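Local structure of 4-alpha-glucanotransferase (Streptococcus agalactiae, 6M6T) at residues Ser57-Phe62 against Gly394-Glu399; Leu234-Arg239 against Tyr304-Gly309; Gln259-Pro264 against Ile295-Gly300. The protein belongs to the amylomaltase (disproportionating enzyme) family of glycan-binding enzymes built on a TIM barrel. All coordinates share one frame; numbering follows the deposited sequence.

Interaction 1: Ser57-Phe62 against Gly394-Glu399; sequences SPYQSF and GTHDNE. With AC1 (4,6-dideoxy-4-{[(1S,4R,5S,6S)-4,5,6-trihydroxy-3-(hydroxymethyl)cyclohex-2-en-1-yl]amino}-alpha-D-glucopyranose), chain I; ASO (1,5-anhydro-D-glucitol), chain B; AC1 (4,6-dideoxy-4-{[(1S,4R,5S,6S)-4,5,6-trihydroxy-3-(hydroxymethyl)cyclohex-2-en-1-yl]amino}-alpha-D-glucopyranose), chain J.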
loop_
_atom_site.group_PDB
_atom_site.type_symbol
_atom_site.label_atom_id
_atom_site.label_comp_id
_atom_site.label_asym_id
_atom_site.label_seq_id
_atom_site.Cartn_x
_atom_site.Cartn_y
_atom_site.Cartn_z
ATOM N N SER A 57 -0.561 9.366 2.562
ATOM C CA SER A 57 -0.118 8.016 2.880
ATOM C C SER A 57 -1.279 7.033 2.834
ATOM O O SER A 57 -2.345 7.312 3.395
ATOM C CB SER A 57 0.528 8.006 4.268
ATOM O OG SER A 57 0.547 6.707 4.828
ATOM N N PRO A 58 -1.133 5.880 2.172
ATOM C CA PRO A 58 -2.138 4.817 2.255
ATOM C C PRO A 58 -2.004 3.919 3.479
ATOM O O PRO A 58 -2.819 3.008 3.646
ATOM C CB PRO A 58 -1.897 4.026 0.962
ATOM C CG PRO A 58 -0.444 4.215 0.670
ATOM C CD PRO A 58 -0.102 5.599 1.146
ATOM N N TYR A 59 -1.005 4.139 4.334
ATOM C CA TYR A 59 -0.827 3.380 5.563
ATOM C C TYR A 59 -1.410 4.104 6.787
ATOM O O TYR A 59 -1.030 3.795 7.930
ATOM C CB TYR A 59 0.661 3.071 5.760
ATOM C CG TYR A 59 1.278 2.288 4.614
ATOM C CD1 TYR A 59 1.741 2.933 3.464
ATOM C CD2 TYR A 59 1.394 0.894 4.678
ATOM C CE1 TYR A 59 2.312 2.199 2.401
ATOM C CE2 TYR A 59 1.956 0.153 3.630
ATOM C CZ TYR A 59 2.417 0.803 2.492
ATOM O OH TYR A 59 2.974 0.056 1.459
ATOM N N GLN A 60 -2.290 5.097 6.555
ATOM C CA GLN A 60 -3.024 5.840 7.588
ATOM C C GLN A 60 -4.401 6.174 6.997
ATOM O O GLN A 60 -4.654 7.289 6.533
ATOM C CB GLN A 60 -2.260 7.103 7.983
ATOM C CG GLN A 60 -2.801 7.868 9.151
ATOM C CD GLN A 60 -1.879 8.991 9.540
ATOM O OE1 GLN A 60 -0.662 8.819 9.536
ATOM N NE2 GLN A 60 -2.445 10.154 9.867
ATOM N N SER A 61 -5.332 5.226 7.107
ATOM C CA SER A 61 -6.478 5.171 6.209
ATOM C C SER A 61 -7.790 5.212 6.963
ATOM O O SER A 61 -7.914 4.620 8.038
ATOM C CB SER A 61 -6.447 3.898 5.347
ATOM O OG SER A 61 -5.815 4.133 4.096
ATOM N N PHE A 62 -8.772 5.884 6.361
ATOM C CA PHE A 62 -10.121 5.931 6.903
ATOM C C PHE A 62 -10.732 4.544 7.063
ATOM O O PHE A 62 -11.664 4.383 7.857
ATOM C CB PHE A 62 -11.027 6.790 6.004
ATOM C CG PHE A 62 -10.580 8.226 5.861
ATOM C CD1 PHE A 62 -9.990 8.898 6.922
ATOM C CD2 PHE A 62 -10.745 8.899 4.653
ATOM C CE1 PHE A 62 -9.563 10.220 6.776
ATOM C CE2 PHE A 62 -10.325 10.224 4.503
ATOM C CZ PHE A 62 -9.725 10.876 5.569
ATOM N N GLY A 394 15.456 -1.756 -3.725
ATOM C CA GLY A 394 14.952 -0.993 -2.612
ATOM C C GLY A 394 13.458 -1.183 -2.634
ATOM O O GLY A 394 12.906 -1.783 -3.559
ATOM N N THR A 395 12.806 -0.698 -1.593
ATOM C CA THR A 395 11.365 -0.601 -1.628
ATOM C C THR A 395 10.961 0.871 -1.622
ATOM O O THR A 395 11.802 1.775 -1.651
ATOM C CB THR A 395 10.736 -1.394 -0.483
ATOM O OG1 THR A 395 9.338 -1.585 -0.769
ATOM C CG2 THR A 395 10.926 -0.679 0.865
ATOM N N HIS A 396 9.649 1.097 -1.624
ATOM C CA HIS A 396 9.106 2.433 -1.773
ATOM C C HIS A 396 9.518 3.365 -0.648
ATOM O O HIS A 396 9.332 4.579 -0.780
ATOM C CB HIS A 396 7.590 2.354 -1.856
ATOM C CG HIS A 396 6.943 1.784 -0.633
ATOM N ND1 HIS A 396 6.681 0.440 -0.486
ATOM C CD2 HIS A 396 6.493 2.379 0.496
ATOM C CE1 HIS A 396 6.103 0.230 0.682
ATOM N NE2 HIS A 396 5.974 1.390 1.296
ATOM N N ASP A 397 10.071 2.838 0.449
ATOM C CA ASP A 397 10.547 3.664 1.552
ATOM C C ASP A 397 12.045 3.926 1.503
ATOM O O ASP A 397 12.540 4.756 2.270
ATOM C CB ASP A 397 10.177 3.017 2.886
ATOM C CG ASP A 397 8.740 2.536 2.909
ATOM O OD1 ASP A 397 8.516 1.394 2.449
ATOM O OD2 ASP A 397 7.845 3.285 3.385
ATOM N N ASN A 398 12.764 3.263 0.611
ATOM C CA ASN A 398 14.190 3.453 0.430
ATOM C C ASN A 398 14.434 4.418 -0.710
ATOM O O ASN A 398 13.551 4.706 -1.512
ATOM C CB ASN A 398 14.873 2.117 0.124
ATOM C CG ASN A 398 14.855 1.172 1.297
ATOM O OD1 ASN A 398 14.101 0.192 1.320
ATOM N ND2 ASN A 398 15.693 1.455 2.278
ATOM N N GLU A 399 15.670 4.880 -0.801
ATOM C CA GLU A 399 16.050 5.721 -1.918
ATOM C C GLU A 399 15.941 4.946 -3.227
ATOM O O GLU A 399 15.941 3.719 -3.246
ATOM C CB GLU A 399 17.471 6.222 -1.712
ATOM C CG GLU A 399 17.704 6.721 -0.310
ATOM C CD GLU A 399 19.165 6.767 0.060
ATOM O OE1 GLU A 399 19.675 5.744 0.598
ATOM O OE2 GLU A 399 19.798 7.822 -0.198
HETATM C C1 AC1 I . 4.453 5.355 6.863
HETATM O O2 AC1 I . 6.714 6.317 7.019
HETATM C C2 AC1 I . 5.311 6.634 6.932
HETATM C C4A AC1 I . 2.143 11.809 11.097
HETATM C C3 AC1 I . 4.927 7.509 8.089
HETATM O O3 AC1 I . 5.765 8.650 7.992
HETATM C C4 AC1 I . 3.427 7.872 7.978
HETATM N N4A AC1 I . 2.888 8.848 8.975
HETATM C C5 AC1 I . 2.702 6.543 8.092
HETATM O O5 AC1 I . 3.038 5.717 6.955
HETATM C C6 AC1 I . 1.196 6.787 8.120
HETATM C C1B AC1 I . 2.909 10.298 8.639
HETATM C C2B AC1 I . 3.896 10.966 9.581
HETATM O O2B AC1 I . 5.170 10.321 9.499
HETATM C C3B AC1 I . 3.332 10.838 11.005
HETATM O O3B AC1 I . 4.336 11.166 11.990
HETATM O O4 AC1 I . 1.444 11.719 12.374
HETATM C C5B AC1 I . 1.267 11.624 10.008
HETATM C C7B AC1 I . 1.650 10.926 8.828
HETATM C C6B AC1 I . -0.127 12.282 10.157
HETATM O O6B AC1 I . -0.394 12.575 11.546
HETATM C C1 ASO B . 4.605 0.156 7.021
HETATM C C2 ASO B . 5.150 1.059 5.895
HETATM C C3 ASO B . 5.652 2.388 6.486
HETATM C C4 ASO B . 4.477 3.058 7.220
HETATM C C5 ASO B . 3.942 2.130 8.276
HETATM C C6 ASO B . 2.633 2.708 8.812
HETATM O O2 ASO B . 6.193 0.402 5.166
HETATM O O3 ASO B . 6.166 3.252 5.414
HETATM O O4 ASO B . 4.865 4.319 7.818
HETATM O O5 ASO B . 3.558 0.879 7.699
HETATM O O6 ASO B . 1.719 1.639 9.113
HETATM C C1 AC1 J . 16.488 0.497 9.351
HETATM O O2 AC1 J . 16.272 1.731 11.430
HETATM C C2 AC1 J . 15.659 1.504 10.149
HETATM C C4A AC1 J . 8.888 -0.530 8.400
HETATM C C3 AC1 J . 14.301 0.919 10.402
HETATM O O3 AC1 J . 13.571 1.886 11.146
HETATM C C4 AC1 J . 13.601 0.628 9.073
HETATM N N4A AC1 J . 12.323 -0.058 9.272
HETATM C C5 AC1 J . 14.444 -0.288 8.210
HETATM O O5 AC1 J . 15.807 0.225 8.060
HETATM C C6 AC1 J . 13.727 -0.450 6.854
HETATM C C1B AC1 J . 11.176 0.811 9.572
HETATM C C2B AC1 J . 10.213 -0.036 10.343
HETATM O O2B AC1 J . 10.946 -0.621 11.419
HETATM C C3B AC1 J . 9.731 -1.148 9.446
HETATM O O3B AC1 J . 8.887 -2.034 10.167
HETATM O O4 AC1 J . 8.486 -1.555 7.466
HETATM C C5B AC1 J . 9.557 0.536 7.775
HETATM C C7B AC1 J . 10.618 1.221 8.369
HETATM C C6B AC1 J . 9.041 0.999 6.429
HETATM O O6B AC1 J . 8.478 -0.150 5.791
#
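The phenol oxygen of Tyr59 meets two groups: Asp216, whose OD2 is its hydrogen-bond partner, and the imidazole of His396, whose CE1 lies 3.2 Å from Tyr59 OH. The two side chains arrive from opposite directions. Their rings are nearly parallel, the planes inclined by 13°, but they are slid so far apart that they barely overlap. His396 holds CG between its backbone N and its carbonyl carbon, with chi1 at 62°, and this turns the imidazole toward the tyrosine hydroxyl. Both segments lie in loops that follow strands 43-45 and 389-392 of the TIM barrel, and together they line a glycan pocket. The second loop is shaped by a type I beta turn from Thr395 to Asn398, closed by a hydrogen bond of 2.9 Å from Asn398 N to Thr395 O. Next to His396 in this turn, Asp397 OD2 accepts a hydrogen bond of 2.6 Å from O3 of 1,5-anhydro-D-glucitol; Asn461 adds a weak bond to the same oxygen. The sugar ring also lies over one face of Tyr59, its C2 standing 3.9 Å above the ring plane and displaced toward the rim. At the start of segment 57-62, Ser57 OG takes the backbone N of Tyr59 at 3.0 Å, an ST turn. Ser57 OG also donates a weak hydrogen bond of 3.4 Å to O5 of the chain I AC1 unit.

Interaction 2: Leu234-Arg239 against Tyr304-Gly309; sequences LFKLDR and YWEIRG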
loop_
_atom_site.group_PDB
_atom_site.type_symbol
_atom_site.label_atom_id
_atom_site.label_comp_id
_atom_site.label_asym_id
_atom_site.label_seq_id
_atom_site.Cartn_x
_atom_site.Cartn_y
_atom_site.Cartn_z
ATOM N N LEU A 234 -11.135 -2.865 19.809
ATOM C CA LEU A 234 -9.910 -3.408 19.235
ATOM C C LEU A 234 -8.680 -2.580 19.587
ATOM O O LEU A 234 -7.547 -3.046 19.369
ATOM C CB LEU A 234 -10.024 -3.498 17.704
ATOM C CG LEU A 234 -11.278 -4.133 17.108
ATOM C CD1 LEU A 234 -11.305 -3.994 15.589
ATOM C CD2 LEU A 234 -11.363 -5.580 17.534
ATOM N N PHE A 235 -8.878 -1.374 20.129
ATOM C CA PHE A 235 -7.812 -0.411 20.354
ATOM C C PHE A 235 -7.702 -0.049 21.834
ATOM O O PHE A 235 -8.577 -0.351 22.645
ATOM C CB PHE A 235 -8.039 0.859 19.520
ATOM C CG PHE A 235 -8.226 0.598 18.058
ATOM C CD1 PHE A 235 -9.481 0.279 17.548
ATOM C CD2 PHE A 235 -7.158 0.682 17.185
ATOM C CE1 PHE A 235 -9.663 0.033 16.185
ATOM C CE2 PHE A 235 -7.331 0.439 15.825
ATOM C CZ PHE A 235 -8.587 0.115 15.326
ATOM N N LYS A 236 -6.585 0.577 22.179
ATOM C CA LYS A 236 -6.395 1.175 23.491
ATOM C C LYS A 236 -6.854 2.622 23.385
ATOM O O LYS A 236 -6.062 3.522 23.103
ATOM C CB LYS A 236 -4.934 1.085 23.916
ATOM C CG LYS A 236 -4.386 -0.327 24.095
ATOM C CD LYS A 236 -2.899 -0.300 24.464
ATOM C CE LYS A 236 -2.377 -1.726 24.732
ATOM N NZ LYS A 236 -0.944 -1.813 25.163
ATOM N N LEU A 237 -8.151 2.857 23.593
ATOM C CA LEU A 237 -8.702 4.210 23.539
ATOM C C LEU A 237 -9.515 4.484 24.797
ATOM O O LEU A 237 -9.808 3.584 25.595
ATOM C CB LEU A 237 -9.579 4.434 22.297
ATOM C CG LEU A 237 -9.087 3.970 20.917
ATOM C CD1 LEU A 237 -10.278 3.610 20.057
ATOM C CD2 LEU A 237 -8.186 4.981 20.196
ATOM N N ASP A 238 -9.873 5.757 24.965
ATOM C CA ASP A 238 -10.679 6.224 26.085
ATOM C C ASP A 238 -12.124 6.500 25.658
ATOM O O ASP A 238 -12.543 6.168 24.544
ATOM C CB ASP A 238 -10.022 7.450 26.720
ATOM C CG ASP A 238 -9.812 8.575 25.742
ATOM O OD1 ASP A 238 -10.583 8.660 24.759
ATOM O OD2 ASP A 238 -8.876 9.376 25.971
ATOM N N ARG A 239 -12.895 7.120 26.561
ATOM C CA ARG A 239 -14.327 7.300 26.347
ATOM C C ARG A 239 -14.628 8.230 25.177
ATOM O O ARG A 239 -15.637 8.036 24.485
ATOM C CB ARG A 239 -14.985 7.829 27.618
ATOM C CG ARG A 239 -15.344 6.746 28.623
ATOM C CD ARG A 239 -15.462 7.304 30.048
ATOM N NE ARG A 239 -14.156 7.518 30.675
ATOM C CZ ARG A 239 -13.598 6.695 31.562
ATOM N NH1 ARG A 239 -14.229 5.584 31.932
ATOM N NH2 ARG A 239 -12.403 6.975 32.081
ATOM N N TYR A 304 5.604 -4.784 19.182
ATOM C CA TYR A 304 5.409 -3.462 18.587
ATOM C C TYR A 304 5.845 -2.360 19.549
ATOM O O TYR A 304 5.820 -2.518 20.775
ATOM C CB TYR A 304 3.955 -3.212 18.165
ATOM C CG TYR A 304 3.014 -3.182 19.329
ATOM C CD1 TYR A 304 2.546 -4.367 19.877
ATOM C CD2 TYR A 304 2.616 -1.983 19.909
ATOM C CE1 TYR A 304 1.699 -4.372 20.959
ATOM C CE2 TYR A 304 1.766 -1.981 21.010
ATOM C CZ TYR A 304 1.307 -3.182 21.515
ATOM O OH TYR A 304 0.464 -3.245 22.588
ATOM N N TRP A 305 6.250 -1.236 18.969
ATOM C CA TRP A 305 6.694 -0.083 19.735
ATOM C C TRP A 305 5.504 0.826 20.027
ATOM O O TRP A 305 4.754 1.182 19.114
ATOM C CB TRP A 305 7.769 0.669 18.960
ATOM C CG TRP A 305 8.280 1.862 19.663
ATOM C CD1 TRP A 305 7.882 3.153 19.480
ATOM C CD2 TRP A 305 9.300 1.890 20.665
ATOM N NE1 TRP A 305 8.599 3.984 20.303
ATOM C CE2 TRP A 305 9.476 3.234 21.040
ATOM C CE3 TRP A 305 10.082 0.909 21.281
ATOM C CZ2 TRP A 305 10.400 3.622 22.001
ATOM C CZ3 TRP A 305 10.998 1.296 22.236
ATOM C CH2 TRP A 305 11.152 2.641 22.587
ATOM N N GLU A 306 5.346 1.202 21.300
ATOM C CA GLU A 306 4.141 1.854 21.806
ATOM C C GLU A 306 4.517 3.191 22.450
ATOM O O GLU A 306 4.874 3.241 23.632
ATOM C CB GLU A 306 3.415 0.938 22.793
ATOM C CG GLU A 306 2.004 1.404 23.184
ATOM C CD GLU A 306 1.454 0.743 24.470
ATOM O OE1 GLU A 306 1.749 1.242 25.583
ATOM O OE2 GLU A 306 0.699 -0.259 24.383
ATOM N N ILE A 307 4.417 4.277 21.680
ATOM C CA ILE A 307 4.609 5.611 22.239
ATOM C C ILE A 307 3.414 5.952 23.115
ATOM O O ILE A 307 2.262 5.803 22.696
ATOM C CB ILE A 307 4.764 6.650 21.119
ATOM C CG1 ILE A 307 5.870 6.241 20.133
ATOM C CG2 ILE A 307 5.007 8.029 21.721
ATOM C CD1 ILE A 307 5.482 6.335 18.664
ATOM N N ARG A 308 3.672 6.408 24.335
ATOM C CA ARG A 308 2.553 6.821 25.170
ATOM C C ARG A 308 2.040 8.187 24.717
ATOM O O ARG A 308 2.612 8.831 23.831
ATOM C CB ARG A 308 2.968 6.867 26.634
ATOM C CG ARG A 308 4.244 7.640 26.851
ATOM C CD ARG A 308 4.804 7.423 28.248
ATOM N NE ARG A 308 6.245 7.644 28.254
ATOM C CZ ARG A 308 7.154 6.675 28.169
ATOM N NH1 ARG A 308 6.775 5.402 28.096
ATOM N NH2 ARG A 308 8.449 6.981 28.162
ATOM N N GLY A 309 0.936 8.631 25.328
ATOM C CA GLY A 309 0.531 10.022 25.209
ATOM C C GLY A 309 1.608 10.853 25.874
ATOM O O GLY A 309 2.576 10.275 26.369
#
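Lys236 places CG opposite its carbonyl carbon (chi1 -63°) and then runs fully extended, carrying NZ across to two side chains of strand 303-308. From that strand Glu306 reaches back with CG turned away from its backbone N, chi1 -169°, and with an extended chain that crosses the lysine at about a right angle. Tyr304, two residues earlier and likewise directed at the lysine, approaches from the direction opposite to Lys236. The three polar ends converge at Lys236 NZ. One carboxylate oxygen, Glu306 OE2, forms a salt bridge with Lys236 NZ, modelled at 2.4 Å, a length too short to be taken literally at this resolution. The other, Glu306 OE1, stays 4.1 Å from Lys236 NZ, so the grip is one-sided. Lys236 NZ also donates to Tyr304 OH at 3.3 Å. One bond back from the ammonium, the methylene carbon Lys236 CE passes 3.4 Å from Glu306 OE2. The contact ties the loop between helix 226-230 and strand 245-249 to the antiparallel sheet beside the barrel; Gln320 of the adjoining strand 319-321 touches all three side chains, and the Tyr304 ring also meets Trp268. Pairing with a carboxylate probably favours the charged form of Lys236, and the ammonium in turn probably polarises the phenol oxygen that accepts its second bond.

Interaction 3: Gln259-Pro264 against Ile295-Gly300; sequences QLWGNP and IDHFKG. With ASO (1,5-anhydro-D-glucitol), chain B; AC1 (4,6-dideoxy-4-{[(1S,4R,5S,6S)-4,5,6-trihydroxy-3-(hydroxymethyl)cyclohex-2-en-1-yl]amino}-alpha-D-glucopyranose), chain I; AC1 (4,6-dideoxy-4-{[(1S,4R,5S,6S)-4,5,6-trihydroxy-3-(hydroxymethyl)cyclohex-2-en-1-yl]amino}-alpha-D-glucopyranose), chain J.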
loop_
_atom_site.group_PDB
_atom_site.type_symbol
_atom_site.label_atom_id
_atom_site.label_comp_id
_atom_site.label_asym_id
_atom_site.label_seq_id
_atom_site.Cartn_x
_atom_site.Cartn_y
_atom_site.Cartn_z
ATOM N N GLN A 259 10.896 7.037 14.382
ATOM C CA GLN A 259 9.686 7.319 13.622
ATOM C C GLN A 259 8.467 7.364 14.527
ATOM O O GLN A 259 8.265 6.484 15.370
ATOM C CB GLN A 259 9.434 6.276 12.527
ATOM C CG GLN A 259 10.284 6.427 11.280
ATOM C CD GLN A 259 10.047 5.290 10.305
ATOM O OE1 GLN A 259 8.935 4.759 10.217
ATOM N NE2 GLN A 259 11.098 4.885 9.592
ATOM N N LEU A 260 7.644 8.385 14.309
ATOM C CA LEU A 260 6.340 8.521 14.941
ATOM C C LEU A 260 5.283 8.421 13.847
ATOM O O LEU A 260 5.304 9.207 12.889
ATOM C CB LEU A 260 6.242 9.849 15.694
ATOM C CG LEU A 260 4.924 10.137 16.397
ATOM C CD1 LEU A 260 5.172 10.390 17.876
ATOM C CD2 LEU A 260 4.235 11.324 15.719
ATOM N N TRP A 261 4.375 7.448 13.978
ATOM C CA TRP A 261 3.400 7.140 12.935
ATOM C C TRP A 261 2.016 7.744 13.186
ATOM O O TRP A 261 1.416 8.306 12.262
ATOM C CB TRP A 261 3.283 5.622 12.771
ATOM C CG TRP A 261 4.533 4.977 12.235
ATOM C CD1 TRP A 261 5.639 5.613 11.740
ATOM C CD2 TRP A 261 4.802 3.569 12.137
ATOM N NE1 TRP A 261 6.582 4.687 11.344
ATOM C CE2 TRP A 261 6.093 3.427 11.574
ATOM C CE3 TRP A 261 4.077 2.418 12.462
ATOM C CZ2 TRP A 261 6.673 2.183 11.336
ATOM C CZ3 TRP A 261 4.659 1.179 12.224
ATOM C CH2 TRP A 261 5.944 1.076 11.667
ATOM N N GLY A 262 1.491 7.647 14.408
ATOM C CA GLY A 262 0.224 8.247 14.764
ATOM C C GLY A 262 -0.953 7.297 14.809
ATOM O O GLY A 262 -2.031 7.695 15.268
ATOM N N ASN A 263 -0.789 6.063 14.347
ATOM C CA ASN A 263 -1.903 5.133 14.357
ATOM C C ASN A 263 -2.241 4.714 15.787
ATOM O O ASN A 263 -1.367 4.648 16.659
ATOM C CB ASN A 263 -1.589 3.886 13.532
ATOM C CG ASN A 263 -0.773 4.187 12.290
ATOM O OD1 ASN A 263 0.369 4.629 12.379
ATOM N ND2 ASN A 263 -1.355 3.929 11.119
ATOM N N PRO A 264 -3.499 4.401 16.048
ATOM C CA PRO A 264 -3.846 3.806 17.336
ATOM C C PRO A 264 -3.164 2.456 17.491
ATOM O O PRO A 264 -2.676 1.862 16.531
ATOM C CB PRO A 264 -5.370 3.659 17.264
ATOM C CG PRO A 264 -5.667 3.571 15.798
ATOM C CD PRO A 264 -4.642 4.447 15.121
ATOM N N ILE A 295 2.045 -8.508 4.163
ATOM C CA ILE A 295 1.680 -7.866 5.421
ATOM C C ILE A 295 2.822 -6.948 5.848
ATOM O O ILE A 295 3.953 -7.391 6.058
ATOM C CB ILE A 295 1.313 -8.886 6.513
ATOM C CG1 ILE A 295 0.882 -8.145 7.781
ATOM C CG2 ILE A 295 2.447 -9.824 6.842
ATOM C CD1 ILE A 295 -0.062 -6.924 7.555
ATOM N N ASP A 296 2.532 -5.649 5.924
ATOM C CA ASP A 296 3.552 -4.674 6.279
ATOM C C ASP A 296 3.937 -4.837 7.740
ATOM O O ASP A 296 3.137 -5.294 8.559
ATOM C CB ASP A 296 3.053 -3.246 6.037
ATOM C CG ASP A 296 4.157 -2.218 6.204
ATOM O OD1 ASP A 296 5.320 -2.601 6.008
ATOM O OD2 ASP A 296 3.900 -1.037 6.543
ATOM N N HIS A 297 5.181 -4.469 8.056
ATOM C CA HIS A 297 5.668 -4.349 9.436
ATOM C C HIS A 297 5.377 -5.605 10.258
ATOM O O HIS A 297 4.680 -5.580 11.275
ATOM C CB HIS A 297 5.071 -3.123 10.115
ATOM C CG HIS A 297 5.734 -2.774 11.404
ATOM N ND1 HIS A 297 7.054 -2.392 11.478
ATOM C CD2 HIS A 297 5.254 -2.727 12.672
ATOM C CE1 HIS A 297 7.362 -2.127 12.736
ATOM N NE2 HIS A 297 6.286 -2.318 13.480
ATOM N N PHE A 298 5.936 -6.715 9.778
ATOM C CA PHE A 298 5.758 -8.012 10.416
ATOM C C PHE A 298 6.275 -8.002 11.850
ATOM O O PHE A 298 5.770 -8.748 12.708
ATOM C CB PHE A 298 6.478 -9.069 9.562
ATOM C CG PHE A 298 5.919 -10.449 9.696
ATOM C CD1 PHE A 298 4.645 -10.743 9.229
ATOM C CD2 PHE A 298 6.671 -11.452 10.293
ATOM C CE1 PHE A 298 4.130 -12.012 9.353
ATOM C CE2 PHE A 298 6.171 -12.722 10.429
ATOM C CZ PHE A 298 4.899 -13.012 9.958
ATOM N N LYS A 299 7.278 -7.163 12.126
ATOM C CA LYS A 299 7.784 -7.011 13.484
ATOM C C LYS A 299 6.648 -6.750 14.467
ATOM O O LYS A 299 6.636 -7.286 15.583
ATOM C CB LYS A 299 8.808 -5.871 13.529
ATOM C CG LYS A 299 9.503 -5.688 14.889
ATOM C CD LYS A 299 9.894 -7.033 15.514
ATOM C CE LYS A 299 10.265 -6.873 16.946
ATOM N NZ LYS A 299 11.093 -5.663 17.021
ATOM N N GLY A 300 5.663 -5.958 14.047
ATOM C CA GLY A 300 4.543 -5.591 14.890
ATOM C C GLY A 300 3.702 -6.752 15.370
ATOM O O GLY A 300 2.885 -6.556 16.282
HETATM C C1 ASO B . 4.605 0.156 7.021
HETATM C C2 ASO B . 5.150 1.059 5.895
HETATM C C3 ASO B . 5.652 2.388 6.486
HETATM C C4 ASO B . 4.477 3.058 7.220
HETATM C C5 ASO B . 3.942 2.130 8.276
HETATM C C6 ASO B . 2.633 2.708 8.812
HETATM O O2 ASO B . 6.193 0.402 5.166
HETATM O O3 ASO B . 6.166 3.252 5.414
HETATM O O4 ASO B . 4.865 4.319 7.818
HETATM O O5 ASO B . 3.558 0.879 7.699
HETATM O O6 ASO B . 1.719 1.639 9.113
HETATM C C1 AC1 I . 4.453 5.355 6.863
HETATM O O2 AC1 I . 6.714 6.317 7.019
HETATM C C2 AC1 I . 5.311 6.634 6.932
HETATM C C4A AC1 I . 2.143 11.809 11.097
HETATM C C3 AC1 I . 4.927 7.509 8.089
HETATM O O3 AC1 I . 5.765 8.650 7.992
HETATM C C4 AC1 I . 3.427 7.872 7.978
HETATM N N4A AC1 I . 2.888 8.848 8.975
HETATM C C5 AC1 I . 2.702 6.543 8.092
HETATM O O5 AC1 I . 3.038 5.717 6.955
HETATM C C6 AC1 I . 1.196 6.787 8.120
HETATM C C1B AC1 I . 2.909 10.298 8.639
HETATM C C2B AC1 I . 3.896 10.966 9.581
HETATM O O2B AC1 I . 5.170 10.321 9.499
HETATM C C3B AC1 I . 3.332 10.838 11.005
HETATM O O3B AC1 I . 4.336 11.166 11.990
HETATM O O4 AC1 I . 1.444 11.719 12.374
HETATM C C5B AC1 I . 1.267 11.624 10.008
HETATM C C7B AC1 I . 1.650 10.926 8.828
HETATM C C6B AC1 I . -0.127 12.282 10.157
HETATM O O6B AC1 I . -0.394 12.575 11.546
HETATM C C1 AC1 J . 16.488 0.497 9.351
HETATM O O2 AC1 J . 16.272 1.731 11.430
HETATM C C2 AC1 J . 15.659 1.504 10.149
HETATM C C4A AC1 J . 8.888 -0.530 8.400
HETATM C C3 AC1 J . 14.301 0.919 10.402
HETATM O O3 AC1 J . 13.571 1.886 11.146
HETATM C C4 AC1 J . 13.601 0.628 9.073
HETATM N N4A AC1 J . 12.323 -0.058 9.272
HETATM C C5 AC1 J . 14.444 -0.288 8.210
HETATM O O5 AC1 J . 15.807 0.225 8.060
HETATM C C6 AC1 J . 13.727 -0.450 6.854
HETATM C C1B AC1 J . 11.176 0.811 9.572
HETATM C C2B AC1 J . 10.213 -0.036 10.343
HETATM O O2B AC1 J . 10.946 -0.621 11.419
HETATM C C3B AC1 J . 9.731 -1.148 9.446
HETATM O O3B AC1 J . 8.887 -2.034 10.167
HETATM O O4 AC1 J . 8.486 -1.555 7.466
HETATM C C5B AC1 J . 9.557 0.536 7.775
HETATM C C7B AC1 J . 10.618 1.221 8.369
HETATM C C6B AC1 J . 9.041 0.999 6.429
HETATM O O6B AC1 J . 8.478 -0.150 5.791
#
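Trp261 and His297 form a T-shaped (edge-to-face) aromatic pair where the antiparallel sheet of strand 259-264 faces a loop of the TIM barrel, the one that follows strand 292-295. The indole brings the outer edge of its six-membered ring to the imidazole: Trp261 CH2 stands 3.6 Å above the plane of the His297 ring, over its centre, and the ring planes meet at 77°. CB of Lys299 packs against the opposite face of the same imidazole, toward its rim, so His297 is held from both sides. The indole also serves the glycan pocket with a face. C5 of 1,5-anhydro-D-glucitol lies 3.9 Å above that face, offset toward the rim, while C6 of the sugar comes 3.9 Å from Trp261 CE3.

Hydrogen bonds fix these groups. Trp261 NE1 donates to Gln259 OE1 at 2.6 Å with an N-H...O angle of 162°; the oxygen lies in the indole plane and offers a lone pair, which restrains the rotation of the tryptophan. The extended Gln259 side chain, its CG anti to the carbonyl carbon (chi1 -78°), carries the amide to that edge. The backbone N of His297 donates to Glu343. Backbone carbonyls of the strand also meet the glycan: that of Leu260 accepts from O3B of the chain I AC1 unit, in a bond modelled too short for its length to be trusted, and that of Trp261 weakly from its O4.

One link is covalent: Asp296 OD2 is bonded to C1 of the 1,5-anhydro-D-glucitol, 1.5 Å away.

The contacts are nested along the chain: interaction 1 closes the widest loop, interaction 2 lies within it and interaction 3 within interaction 2. Interactions 1 and 3, with centres 11 Å apart, touch directly and share the bound glycan units; the 1,5-anhydro-D-glucitol ring lies between Tyr59 and Trp261. A probable hydrogen bond from Asn263 ND2 to Tyr59 O, 3.2 Å, joins them further. Interactions 2 and 3, about 12 Å between centres, meet in the antiparallel sheet of strands 259-264, 245-249, 303-308 and 319-321, where Phe235 packs on Pro264. Interaction 2 is peripheral, its centre about 22 Å from that of interaction 1, so the series leads from the pocket at the barrel to strand 303-308, farther from the chain's centre.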